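Local coordinates for O-methyltransferase (PDB 2GPY), which probably transfers a methyl group from S-adenosylmethionine to a hydroxyl of an acceptor that has not been identified, at residues A53-I58 against F127-I132; S68-A73 against S105-L110. All coordinates share one frame; numbering follows the deposited sequence. Where two conformers were deposited one is given.

Contact 1: residues A53-I58 against F127-I132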
loop_
_atom_site.group_PDB
_atom_site.type_symbol
_atom_site.label_atom_id
_atom_site.label_comp_id
_atom_site.label_asym_id
_atom_site.label_seq_id
_atom_site.Cartn_x
_atom_site.Cartn_y
_atom_site.Cartn_z
ATOM N N ALA B 53 1.370 -5.666 2.286
ATOM C CA ALA B 53 2.793 -5.495 2.582
ATOM C C ALA B 53 3.428 -6.659 3.346
ATOM O O ALA B 53 4.642 -6.798 3.303
ATOM C CB ALA B 53 3.022 -4.205 3.323
ATOM N N ALA B 54 2.625 -7.471 4.050
ATOM C CA ALA B 54 3.095 -8.701 4.743
ATOM C C ALA B 54 4.258 -8.468 5.735
ATOM O O ALA B 54 5.289 -9.170 5.682
ATOM C CB ALA B 54 3.446 -9.827 3.729
ATOM N N PRO B 55 4.107 -7.496 6.644
ATOM C CA PRO B 55 5.222 -7.212 7.564
ATOM C C PRO B 55 5.334 -8.307 8.627
ATOM O O PRO B 55 4.324 -8.914 8.971
ATOM C CB PRO B 55 4.826 -5.879 8.179
ATOM C CG PRO B 55 3.304 -5.869 8.152
ATOM C CD PRO B 55 2.945 -6.612 6.884
ATOM N N ALA B 56 6.554 -8.580 9.099
ATOM C CA ALA B 56 6.758 -9.532 10.188
ATOM C C ALA B 56 6.810 -8.873 11.573
ATOM O O ALA B 56 6.530 -9.531 12.577
ATOM C CB ALA B 56 8.050 -10.343 9.947
ATOM N N ARG B 57 7.214 -7.606 11.633
ATOM C CA ARG B 57 7.489 -6.936 12.923
ATOM C C ARG B 57 6.928 -5.518 12.843
ATOM O O ARG B 57 7.295 -4.752 11.940
ATOM C CB ARG B 57 8.997 -6.875 13.186
ATOM C CG ARG B 57 9.679 -8.252 13.439
ATOM C CD ARG B 57 11.178 -8.090 13.672
ATOM N NE ARG B 57 11.486 -7.090 14.701
ATOM C CZ ARG B 57 11.198 -7.199 15.998
ATOM N NH1 ARG B 57 10.572 -8.272 16.488
ATOM N NH2 ARG B 57 11.538 -6.215 16.820
ATOM N N ILE B 58 6.033 -5.181 13.768
ATOM C CA ILE B 58 5.352 -3.871 13.778
ATOM C C ILE B 58 5.603 -3.217 15.132
ATOM O O ILE B 58 5.497 -3.874 16.193
ATOM C CB ILE B 58 3.838 -4.041 13.569
ATOM C CG1 ILE B 58 3.575 -4.732 12.217
ATOM C CG2 ILE B 58 3.081 -2.661 13.699
ATOM C CD1 ILE B 58 2.142 -5.336 12.081
ATOM N N PHE B 127 12.133 -2.938 12.614
ATOM C CA PHE B 127 10.726 -3.134 12.352
ATOM C C PHE B 127 10.416 -2.918 10.866
ATOM O O PHE B 127 11.094 -2.157 10.198
ATOM C CB PHE B 127 9.929 -2.164 13.238
ATOM C CG PHE B 127 10.010 -2.492 14.703
ATOM C CD1 PHE B 127 9.156 -3.446 15.260
ATOM C CD2 PHE B 127 10.977 -1.884 15.527
ATOM C CE1 PHE B 127 9.234 -3.782 16.648
ATOM C CE2 PHE B 127 11.063 -2.206 16.907
ATOM C CZ PHE B 127 10.188 -3.161 17.461
ATOM N N ASP B 128 9.410 -3.624 10.359
ATOM C CA ASP B 128 8.915 -3.440 9.003
ATOM C C ASP B 128 7.932 -2.292 8.938
ATOM O O ASP B 128 7.741 -1.721 7.882
ATOM C CB ASP B 128 8.202 -4.709 8.521
ATOM C CG ASP B 128 9.118 -5.912 8.543
ATOM O OD1 ASP B 128 10.165 -5.812 7.903
ATOM O OD2 ASP B 128 8.809 -6.917 9.240
ATOM N N VAL B 129 7.278 -2.002 10.066
ATOM C CA VAL B 129 6.233 -0.974 10.115
ATOM C C VAL B 129 6.350 -0.241 11.450
ATOM O O VAL B 129 6.510 -0.883 12.490
ATOM C CB VAL B 129 4.781 -1.605 10.017
ATOM C CG1 VAL B 129 3.681 -0.532 10.290
ATOM C CG2 VAL B 129 4.536 -2.313 8.674
ATOM N N LEU B 130 6.228 1.095 11.407
ATOM C CA LEU B 130 6.048 1.927 12.581
ATOM C C LEU B 130 4.695 2.598 12.434
ATOM O O LEU B 130 4.415 3.184 11.393
ATOM C CB LEU B 130 7.157 3.021 12.621
ATOM C CG LEU B 130 6.971 4.126 13.665
ATOM C CD1 LEU B 130 6.941 3.521 15.144
ATOM C CD2 LEU B 130 8.030 5.255 13.564
ATOM N N PHE B 131 3.857 2.519 13.457
ATOM C CA PHE B 131 2.508 3.076 13.380
ATOM C C PHE B 131 2.394 4.165 14.438
ATOM O O PHE B 131 2.524 3.880 15.630
ATOM C CB PHE B 131 1.485 1.931 13.639
ATOM C CG PHE B 131 0.033 2.338 13.511
ATOM C CD1 PHE B 131 -0.358 3.392 12.699
ATOM C CD2 PHE B 131 -0.956 1.620 14.181
ATOM C CE1 PHE B 131 -1.729 3.757 12.582
ATOM C CE2 PHE B 131 -2.335 1.994 14.086
ATOM C CZ PHE B 131 -2.704 3.058 13.290
ATOM N N ILE B 132 2.164 5.406 13.993
ATOM C CA ILE B 132 2.022 6.548 14.878
ATOM C C ILE B 132 0.803 7.380 14.481
ATOM O O ILE B 132 0.186 7.145 13.448
ATOM C CB ILE B 132 3.296 7.424 14.894
ATOM C CG1 ILE B 132 3.662 7.878 13.473
ATOM C CG2 ILE B 132 4.472 6.656 15.535
ATOM C CD1 ILE B 132 4.962 8.732 13.396
#

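Contact 2: residues S68-A73 against S105-L110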
loop_
_atom_site.group_PDB
_atom_site.type_symbol
_atom_site.label_atom_id
_atom_site.label_comp_id
_atom_site.label_asym_id
_atom_site.label_seq_id
_atom_site.Cartn_x
_atom_site.Cartn_y
_atom_site.Cartn_z
ATOM N N SER B 68 -5.913 -1.391 18.065
ATOM C CA SER B 68 -5.126 -1.499 16.817
ATOM C C SER B 68 -4.106 -2.641 16.868
ATOM O O SER B 68 -3.949 -3.359 15.884
ATOM C CB SER B 68 -4.473 -0.168 16.418
ATOM O OG SER B 68 -5.463 0.765 16.015
ATOM N N ALA B 69 -3.446 -2.829 18.016
ATOM C CA ALA B 69 -2.464 -3.903 18.177
ATOM C C ALA B 69 -3.169 -5.239 17.947
ATOM O O ALA B 69 -2.679 -6.102 17.221
ATOM C CB ALA B 69 -1.830 -3.895 19.575
ATOM N N ILE B 70 -4.315 -5.413 18.605
ATOM C CA ILE B 70 -5.115 -6.631 18.472
ATOM C C ILE B 70 -5.570 -6.900 17.047
ATOM O O ILE B 70 -5.381 -8.011 16.543
ATOM C CB ILE B 70 -6.304 -6.653 19.469
ATOM C CG1 ILE B 70 -5.748 -6.921 20.881
ATOM C CG2 ILE B 70 -7.332 -7.710 19.082
ATOM C CD1 ILE B 70 -6.738 -6.617 22.024
ATOM N N ARG B 71 -6.173 -5.902 16.403
ATOM C CA ARG B 71 -6.683 -6.103 15.062
ATOM C C ARG B 71 -5.579 -6.357 14.041
ATOM O O ARG B 71 -5.750 -7.181 13.121
ATOM C CB ARG B 71 -7.563 -4.924 14.681
ATOM C CG ARG B 71 -8.838 -5.021 15.512
ATOM C CD ARG B 71 -10.042 -4.576 14.800
ATOM N NE ARG B 71 -10.311 -5.357 13.596
ATOM C CZ ARG B 71 -11.063 -4.904 12.609
ATOM N NH1 ARG B 71 -11.610 -3.713 12.726
ATOM N NH2 ARG B 71 -11.269 -5.637 11.500
HETATM N N MSE B 72 -4.426 -5.700 14.216
HETATM C CA MSE B 72 -3.264 -6.026 13.367
HETATM C C MSE B 72 -2.738 -7.448 13.588
HETATM O O MSE B 72 -2.434 -8.170 12.597
HETATM C CB MSE B 72 -2.104 -5.023 13.571
HETATM C CG MSE B 72 -2.483 -3.632 13.094
HETATM SE SE MSE B 72 -0.952 -2.359 13.176
HETATM C CE MSE B 72 -0.707 -2.246 15.139
ATOM N N ALA B 73 -2.627 -7.859 14.860
ATOM C CA ALA B 73 -2.179 -9.220 15.156
ATOM C C ALA B 73 -3.141 -10.248 14.550
ATOM O O ALA B 73 -2.707 -11.265 14.018
ATOM C CB ALA B 73 -2.036 -9.451 16.684
ATOM N N SER B 105 1.610 -13.880 23.121
ATOM C CA SER B 105 2.854 -14.376 22.538
ATOM C C SER B 105 3.233 -13.581 21.293
ATOM O O SER B 105 4.347 -13.701 20.786
ATOM C CB SER B 105 2.798 -15.894 22.257
ATOM O OG SER B 105 1.886 -16.173 21.202
ATOM N N ARG B 106 2.313 -12.754 20.809
ATOM C CA ARG B 106 2.538 -12.014 19.588
ATOM C C ARG B 106 2.398 -10.500 19.751
ATOM O O ARG B 106 2.748 -9.742 18.849
ATOM C CB ARG B 106 1.582 -12.514 18.519
ATOM C CG ARG B 106 1.920 -13.944 18.088
ATOM C CD ARG B 106 1.477 -14.173 16.680
ATOM N NE ARG B 106 0.021 -14.148 16.564
ATOM C CZ ARG B 106 -0.690 -13.297 15.829
ATOM N NH1 ARG B 106 -2.005 -13.457 15.831
ATOM N NH2 ARG B 106 -0.115 -12.276 15.117
ATOM N N ILE B 107 1.901 -10.061 20.898
ATOM C CA ILE B 107 1.797 -8.619 21.162
ATOM C C ILE B 107 2.541 -8.326 22.448
ATOM O O ILE B 107 2.156 -8.832 23.532
ATOM C CB ILE B 107 0.343 -8.152 21.291
ATOM C CG1 ILE B 107 -0.447 -8.448 20.003
ATOM C CG2 ILE B 107 0.287 -6.652 21.724
ATOM C CD1 ILE B 107 -1.944 -8.077 20.106
ATOM N N GLU B 108 3.621 -7.562 22.329
ATOM C CA GLU B 108 4.420 -7.197 23.508
ATOM C C GLU B 108 4.055 -5.764 23.908
ATOM O O GLU B 108 4.256 -4.843 23.136
ATOM C CB GLU B 108 5.926 -7.285 23.214
ATOM C CG GLU B 108 6.789 -6.913 24.437
ATOM C CD GLU B 108 8.294 -6.908 24.163
ATOM O OE1 GLU B 108 8.733 -7.238 23.036
ATOM O OE2 GLU B 108 9.049 -6.572 25.103
ATOM N N LEU B 109 3.509 -5.581 25.102
ATOM C CA LEU B 109 3.080 -4.249 25.501
ATOM C C LEU B 109 4.088 -3.654 26.465
ATOM O O LEU B 109 4.451 -4.269 27.468
ATOM C CB LEU B 109 1.701 -4.275 26.181
ATOM C CG LEU B 109 0.528 -4.790 25.358
ATOM C CD1 LEU B 109 -0.748 -4.634 26.216
ATOM C CD2 LEU B 109 0.419 -4.005 24.027
ATOM N N LEU B 110 4.513 -2.444 26.157
ATOM C CA LEU B 110 5.458 -1.753 26.992
ATOM C C LEU B 110 4.741 -0.575 27.640
ATOM O O LEU B 110 3.985 0.154 27.003
ATOM C CB LEU B 110 6.667 -1.288 26.180
ATOM C CG LEU B 110 7.549 -2.378 25.541
ATOM C CD1 LEU B 110 8.727 -1.739 24.825
ATOM C CD2 LEU B 110 8.042 -3.362 26.584
#

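Contact 1: residues A53-I58 against F127-I132
Coming off the helix 40-53, the chain turns at Ala54, where phi is positive, and Pro55 then lays its ring against the second segment. Pro55 CB lies 3.6 Å from Val129 CG2, the branch beside the backbone N of Val129, and the same carbon rests on the CB of Asp128. At Ala56 the contact turns polar. Ala56 N donates to Asp128 OD2 at 2.8 Å, from above the carboxylate plane, while Arg57 N reaches the same OD2 at 3.0 Å through the anti lone pair. Two successive backbone amides thus share one oxygen, and the other, OD1, is held in a salt bridge by Arg151, so the carboxylate is fixed at both ends and its negative charge is probably favoured. Arg57 O returns the grip, taking Asp128 N at 2.9 Å and, weakly, Val129 N. The Arg57 side chain, bent at chi3 (51°), brings NH2 over one face of the Phe127 ring, 3.4 Å from CE1. Arg57 CZ is 4.5 Å from the centroid of the Phe127 ring, an off-centre cation-pi contact with the planes 30° apart, and NE and NH2 donate hydrogen bonds to the carbonyl oxygens of Leu126 and Pro125. Ile58 lies side by side with Val129, CG1 to CB at 4.0 Å, both side chains on one face of the sheet, and its CA-H points to Val129 O. The Ile58-Val129 bridge is parallel and joins 57-61 to 127-133, neighbouring strands at the centre of the Rossmann-like sheet of class I methyltransferases.

Contact 2: residues S68-A73 against S105-L110
Ala73 O, a carbonyl oxygen near the C-terminal end of helix 67-75, is gripped by two N-H groups of one guanidinium. Arg106 NH1 stands 2.9 Å and Arg106 NH2 3.0 Å from Ala73 O, which lies in the guanidinium plane; both donors sit above the plane of the carbonyl, off its lone pairs. A bend at chi3 (-67°) helps bring the end of Arg106 round to the helix, and NH2 also bonds Ala79 O, so the cation ties the helix end to the residue just before strand 80-85. An alanine at Arg106 would remove both bonds to Ala73 O and the one to Ala79, and would probably loosen the hold of the helix end on the neighbouring chain segments. Beside this polar grip, Ile107 sends its CG1 arm, anti to its carbonyl carbon, against the helix: CD1 ends 3.7 Å from Ala73 CB and 3.6 Å from Ala69 O. The other branch, CG2, touches Ala69 CB at 4.1 Å, one turn back, while the Ile70 side chain crosses that of Ile107 at about a right angle, CG1 meeting CD1. Segments 68-73 and 107-110 run nearly antiparallel (164°), their axes 9.8 Å apart at closest approach, as expected where a helix of a Rossmann-like alpha/beta fold packs on a strand of the parallel part of its sheet, here 107-111, at one edge.

Contacts 1 and 2 lie on one sheet, their centres 12 Å apart, and contact 2 is nested in the chain between the two segments of contact 1. Strand 57-61 is followed, after a short loop, by helix 67-75, so the first segments of the two contacts belong to consecutive elements of the fold. They also touch: selenomethionine Met72 CE lies 4.1 Å from Ile58 CG2 and 4.0 Å from Phe131 CD2, and Ser68 CB is 3.8 Å from Phe131 CE2. Neither contact binds a metal: a zinc ion lies about 12 Å from the side chain of Pro55 and one about 9 Å from that of Ile70.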